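Long-range contacts in probable ABC transporter extracellular-binding protein YckB (Bacillus subtilis, PDB 2IEE), which probably serves as the extracellular solute-binding component of a binding-protein-dependent ABC transport system, capturing its solute outside the cell membrane: residues T113-R117 with T174-L178; V142-V146 with K203-N207. All coordinates share one frame; numbering follows the deposited sequence.

Contact 1 of 2, residues T113-R117 with T174-L178; sequences TAIVR and TDVIL
Arg117 grips both Thr174 and Asp175 with the edge of its guanidinium. NH2 forms a salt bridge to Asp175 OD1 at 2.9 Å, and NH1 gives a hydrogen bond to Thr174 O at 2.8 Å. Both acceptors lie close to the guanidinium plane, so the two bonds fix the rotation of the group. The carboxylate does not lie flat against it: the planes stand 69° apart and OD1 is met on its anti side. A bend at chi3 (-75°) turns the end of the arginine back toward 174-175. Arg117 has a second acidic partner, Asp120, which forms a salt bridge with NE; NH1 also reaches Val169 O, and Asp175 OD2 is bonded by Lys134 N.

Beyond this clasp the strands run antiparallel. Ile115 and Ile177 form a hydrogen-bonded pair, Ile115 N to Ile177 O at 2.9 Å and Ile177 N to Ile115 O at 3.1 Å, whereas Ala114 and Leu178 are a non-hydrogen-bonded pair. On the Ala114 face, Ala114 CB touches both Leu178 CD1 at 3.5 Å and Val176 CG2 at 3.7 Å; Val116 CG1 lies beside the same Val176 methyl. The two isoleucines occupy the other face, with Ile115 CB 4.3 Å from Ile177 CB.

The pair joins strands 108-116 and 176-180 in the mixed sheet of one lobe of this family 3 solute-binding protein. Helices 162-171 and 181-190 cover the isoleucine face, helix 142-149 packs on Leu178, and strand 197-214 continues the sheet beyond 108-116.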
loop_
_atom_site.group_PDB
_atom_site.type_symbol
_atom_site.label_atom_id
_atom_site.label_comp_id
_atom_site.label_asym_id
_atom_site.label_seq_id
_atom_site.Cartn_x
_atom_site.Cartn_y
_atom_site.Cartn_z
ATOM N N THR A 113 -6.165 -5.729 8.661
ATOM C CA THR A 113 -6.118 -6.351 9.974
ATOM C C THR A 113 -6.640 -5.350 10.988
ATOM O O THR A 113 -7.159 -4.298 10.618
ATOM C CB THR A 113 -4.679 -6.775 10.359
ATOM O OG1 THR A 113 -3.800 -5.646 10.281
ATOM C CG2 THR A 113 -4.178 -7.867 9.424
ATOM N N ALA A 114 -6.516 -5.685 12.265
ATOM C CA ALA A 114 -6.983 -4.811 13.326
ATOM C C ALA A 114 -5.982 -4.730 14.467
ATOM O O ALA A 114 -5.401 -5.734 14.874
ATOM C CB ALA A 114 -8.321 -5.315 13.862
ATOM N N ILE A 115 -5.772 -3.525 14.972
ATOM C CA ILE A 115 -4.892 -3.338 16.106
ATOM C C ILE A 115 -5.826 -3.167 17.295
ATOM O O ILE A 115 -6.752 -2.357 17.260
ATOM C CB ILE A 115 -4.002 -2.098 15.950
ATOM C CG1 ILE A 115 -2.751 -2.470 15.156
ATOM C CG2 ILE A 115 -3.623 -1.543 17.323
ATOM C CD1 ILE A 115 -1.850 -1.287 14.856
ATOM N N VAL A 116 -5.590 -3.964 18.328
ATOM C CA VAL A 116 -6.399 -3.938 19.540
ATOM C C VAL A 116 -5.432 -3.933 20.721
ATOM O O VAL A 116 -4.220 -3.928 20.516
ATOM C CB VAL A 116 -7.302 -5.195 19.613
ATOM C CG1 VAL A 116 -8.307 -5.185 18.460
ATOM C CG2 VAL A 116 -6.449 -6.464 19.533
ATOM N N ARG A 117 -5.954 -3.919 21.945
ATOM C CA ARG A 117 -5.090 -3.939 23.119
ATOM C C ARG A 117 -4.370 -5.280 23.238
ATOM O O ARG A 117 -4.933 -6.324 22.924
ATOM C CB ARG A 117 -5.900 -3.681 24.394
ATOM C CG ARG A 117 -6.181 -2.209 24.655
ATOM C CD ARG A 117 -7.030 -2.028 25.901
ATOM N NE ARG A 117 -8.424 -2.396 25.674
ATOM C CZ ARG A 117 -9.257 -1.707 24.892
ATOM N NH1 ARG A 117 -8.830 -0.619 24.260
ATOM N NH2 ARG A 117 -10.520 -2.094 24.756
ATOM N N THR A 174 -10.187 4.164 23.099
ATOM C CA THR A 174 -10.772 3.613 21.880
ATOM C C THR A 174 -10.521 2.109 21.965
ATOM O O THR A 174 -9.823 1.646 22.873
ATOM C CB THR A 174 -10.125 4.158 20.594
ATOM O OG1 THR A 174 -8.702 3.985 20.657
ATOM C CG2 THR A 174 -10.492 5.637 20.396
ATOM N N ASP A 175 -11.069 1.342 21.028
ATOM C CA ASP A 175 -10.905 -0.107 21.075
ATOM C C ASP A 175 -10.145 -0.766 19.941
ATOM O O ASP A 175 -9.384 -1.710 20.160
ATOM C CB ASP A 175 -12.268 -0.782 21.145
ATOM C CG ASP A 175 -13.060 -0.362 22.350
ATOM O OD1 ASP A 175 -12.523 -0.480 23.466
ATOM O OD2 ASP A 175 -14.219 0.071 22.176
ATOM N N VAL A 176 -10.346 -0.273 18.726
ATOM C CA VAL A 176 -9.727 -0.910 17.586
ATOM C C VAL A 176 -9.410 0.043 16.445
ATOM O O VAL A 176 -10.066 1.073 16.277
ATOM C CB VAL A 176 -10.676 -2.019 17.079
ATOM C CG1 VAL A 176 -11.987 -1.386 16.639
ATOM C CG2 VAL A 176 -10.043 -2.813 15.941
ATOM N N ILE A 177 -8.381 -0.310 15.678
ATOM C CA ILE A 177 -7.961 0.452 14.506
ATOM C C ILE A 177 -7.890 -0.549 13.359
ATOM O O ILE A 177 -7.198 -1.562 13.462
ATOM C CB ILE A 177 -6.548 1.051 14.642
ATOM C CG1 ILE A 177 -6.460 1.944 15.873
ATOM C CG2 ILE A 177 -6.212 1.882 13.388
ATOM C CD1 ILE A 177 -7.412 3.094 15.832
ATOM N N LEU A 178 -8.602 -0.262 12.277
ATOM C CA LEU A 178 -8.597 -1.132 11.102
ATOM C C LEU A 178 -7.698 -0.506 10.036
ATOM O O LEU A 178 -7.865 0.662 9.692
ATOM C CB LEU A 178 -10.019 -1.284 10.557
ATOM C CG LEU A 178 -10.743 -2.619 10.777
ATOM C CD1 LEU A 178 -10.527 -3.114 12.197
ATOM C CD2 LEU A 178 -12.227 -2.446 10.468
#

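Contact 2 of 2, residues V142-V146 with K203-N207; sequences VYMEV and KYMPN
Helix 142-146 and strand 204-207 run nearly antiparallel, at 155°, with their axes 10.6 Å apart, so that side chains alone bridge Val142, Tyr143 and Val146 to Tyr204 and Met205.

Met205, a selenomethionine, reaches toward Val142 tip to tip. Its chain leaves with CG anti to the backbone N (chi1 -172°) and bends at chi3, which brings the terminal methyl CE against both Val142 and Val146, one helical turn apart. Met205 CE lies 3.7 Å from Val146 CG2; its approach to the Val142 methyls is shorter than normal carbon contact, and its exact placing is doubtful. Met205 SE approaches Val142 CG1 at 3.7 Å.

The two tyrosines cross at about a right angle. Tyr204 OH, hydrogen-bonded to Thr113 O of strand 108-116, sits at the rim of the Tyr143 ring, near the ring plane and 3.6 Å from Tyr143 CD1. Val146 flanks Tyr204 from another direction: CG1 stands 4.1 Å above one ring face, displaced toward the rim, and CG2 meets CE2. Within the strand segment, Asn207 ND2 bonds back to Met205 O at 3.2 Å.

The contact lays the first turn of helix 142-149 against the long strand 197-214, on the mixed sheet of one lobe of the family 3 solute-binding fold. Backbone bonds of Tyr204 to Gly112 and of Asn207 to Ser110 tie this strand to 108-116.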
loop_
_atom_site.group_PDB
_atom_site.type_symbol
_atom_site.label_atom_id
_atom_site.label_comp_id
_atom_site.label_asym_id
_atom_site.label_seq_id
_atom_site.Cartn_x
_atom_site.Cartn_y
_atom_site.Cartn_z
ATOM N N VAL A 142 -11.841 2.350 2.948
ATOM C CA VAL A 142 -12.557 1.093 2.927
ATOM C C VAL A 142 -12.436 0.436 4.305
ATOM O O VAL A 142 -13.288 -0.353 4.706
ATOM C CB VAL A 142 -11.980 0.160 1.847
ATOM C CG1 VAL A 142 -10.603 -0.333 2.261
ATOM C CG2 VAL A 142 -12.928 -0.991 1.598
ATOM N N TYR A 143 -11.378 0.780 5.033
ATOM C CA TYR A 143 -11.164 0.223 6.364
ATOM C C TYR A 143 -12.243 0.682 7.349
ATOM O O TYR A 143 -12.739 -0.121 8.141
ATOM C CB TYR A 143 -9.778 0.615 6.884
ATOM C CG TYR A 143 -8.654 0.049 6.050
ATOM C CD1 TYR A 143 -8.386 -1.314 6.048
ATOM C CD2 TYR A 143 -7.890 0.870 5.225
ATOM C CE1 TYR A 143 -7.386 -1.851 5.238
ATOM C CE2 TYR A 143 -6.889 0.346 4.413
ATOM C CZ TYR A 143 -6.642 -1.018 4.423
ATOM O OH TYR A 143 -5.672 -1.549 3.601
HETATM N N MSE A 144 -12.607 1.964 7.298
HETATM C CA MSE A 144 -13.637 2.501 8.192
HETATM C C MSE A 144 -15.005 1.975 7.755
HETATM O O MSE A 144 -15.921 1.833 8.565
HETATM C CB MSE A 144 -13.628 4.038 8.163
HETATM C CG MSE A 144 -14.533 4.714 9.199
HETATM SE SE MSE A 144 -14.166 4.196 11.043
HETATM C CE MSE A 144 -15.807 3.240 11.386
ATOM N N GLU A 145 -15.132 1.680 6.464
ATOM C CA GLU A 145 -16.375 1.156 5.921
ATOM C C GLU A 145 -16.582 -0.251 6.486
ATOM O O GLU A 145 -17.701 -0.644 6.829
ATOM C CB GLU A 145 -16.295 1.105 4.395
ATOM C CG GLU A 145 -17.642 1.159 3.710
ATOM C CD GLU A 145 -18.441 2.378 4.130
ATOM O OE1 GLU A 145 -17.871 3.492 4.115
ATOM O OE2 GLU A 145 -19.636 2.223 4.466
ATOM N N VAL A 146 -15.493 -1.006 6.576
ATOM C CA VAL A 146 -15.550 -2.353 7.118
ATOM C C VAL A 146 -16.072 -2.268 8.550
ATOM O O VAL A 146 -17.016 -2.963 8.923
ATOM C CB VAL A 146 -14.152 -2.999 7.116
ATOM C CG1 VAL A 146 -14.168 -4.314 7.891
ATOM C CG2 VAL A 146 -13.709 -3.236 5.680
ATOM N N LYS A 203 -8.521 -11.129 9.647
ATOM C CA LYS A 203 -7.863 -10.867 8.367
ATOM C C LYS A 203 -9.006 -10.689 7.365
ATOM O O LYS A 203 -9.900 -11.527 7.288
ATOM C CB LYS A 203 -6.985 -12.053 7.945
ATOM C CG LYS A 203 -5.852 -12.413 8.909
ATOM C CD LYS A 203 -5.129 -13.678 8.433
ATOM C CE LYS A 203 -3.895 -14.005 9.285
ATOM N NZ LYS A 203 -4.224 -14.238 10.717
ATOM N N TYR A 204 -8.986 -9.600 6.603
ATOM C CA TYR A 204 -10.057 -9.349 5.654
ATOM C C TYR A 204 -9.609 -8.581 4.416
ATOM O O TYR A 204 -8.596 -7.880 4.424
ATOM C CB TYR A 204 -11.182 -8.557 6.330
ATOM C CG TYR A 204 -10.681 -7.279 6.962
ATOM C CD1 TYR A 204 -10.072 -7.300 8.213
ATOM C CD2 TYR A 204 -10.718 -6.070 6.270
ATOM C CE1 TYR A 204 -9.506 -6.165 8.757
ATOM C CE2 TYR A 204 -10.147 -4.917 6.809
ATOM C CZ TYR A 204 -9.537 -4.978 8.053
ATOM O OH TYR A 204 -8.909 -3.877 8.581
HETATM N N MSE A 205 -10.393 -8.728 3.355
HETATM C CA MSE A 205 -10.160 -8.035 2.097
HETATM C C MSE A 205 -8.760 -8.137 1.503
HETATM O O MSE A 205 -8.019 -7.153 1.480
HETATM C CB MSE A 205 -10.508 -6.559 2.263
HETATM C CG MSE A 205 -10.494 -5.779 0.962
HETATM SE SE MSE A 205 -10.189 -3.907 1.275
HETATM C CE MSE A 205 -11.491 -3.658 2.689
ATOM N N PRO A 206 -8.384 -9.319 0.994
ATOM C CA PRO A 206 -7.051 -9.464 0.404
ATOM C C PRO A 206 -6.899 -8.480 -0.761
ATOM O O PRO A 206 -7.887 -8.089 -1.378
ATOM C CB PRO A 206 -7.036 -10.918 -0.055
ATOM C CG PRO A 206 -8.474 -11.163 -0.422
ATOM C CD PRO A 206 -9.211 -10.509 0.732
ATOM N N ASN A 207 -5.666 -8.076 -1.050
ATOM C CA ASN A 207 -5.412 -7.129 -2.127
ATOM C C ASN A 207 -3.971 -7.212 -2.610
ATOM O O ASN A 207 -3.099 -7.725 -1.905
ATOM C CB ASN A 207 -5.724 -5.699 -1.648
ATOM C CG ASN A 207 -4.916 -5.295 -0.403
ATOM O OD1 ASN A 207 -3.714 -5.013 -0.479
ATOM N ND2 ASN A 207 -5.579 -5.267 0.742
#

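Overall arrangement
Contacts 1 and 2 are centred 13 Å apart and both involve one mixed sheet, in which strand 108-116 lies between 176-180 and 197-214. Contact 1 is a strand pairing within the sheet; contact 2 is a helix packed over it. They meet directly: Tyr204 OH is 2.7 Å from Thr113 O, a probable hydrogen bond from the hydroxyl of this buried tyrosine, and Leu178 CD2 lies 3.7 Å from Val146 CG1. Leu178 thus packs with residues of both contacts. Their segments alternate along the chain, so the sheet and its covering helix are interwoven in sequence. In this family, solute typically binds in the cleft between two lobes.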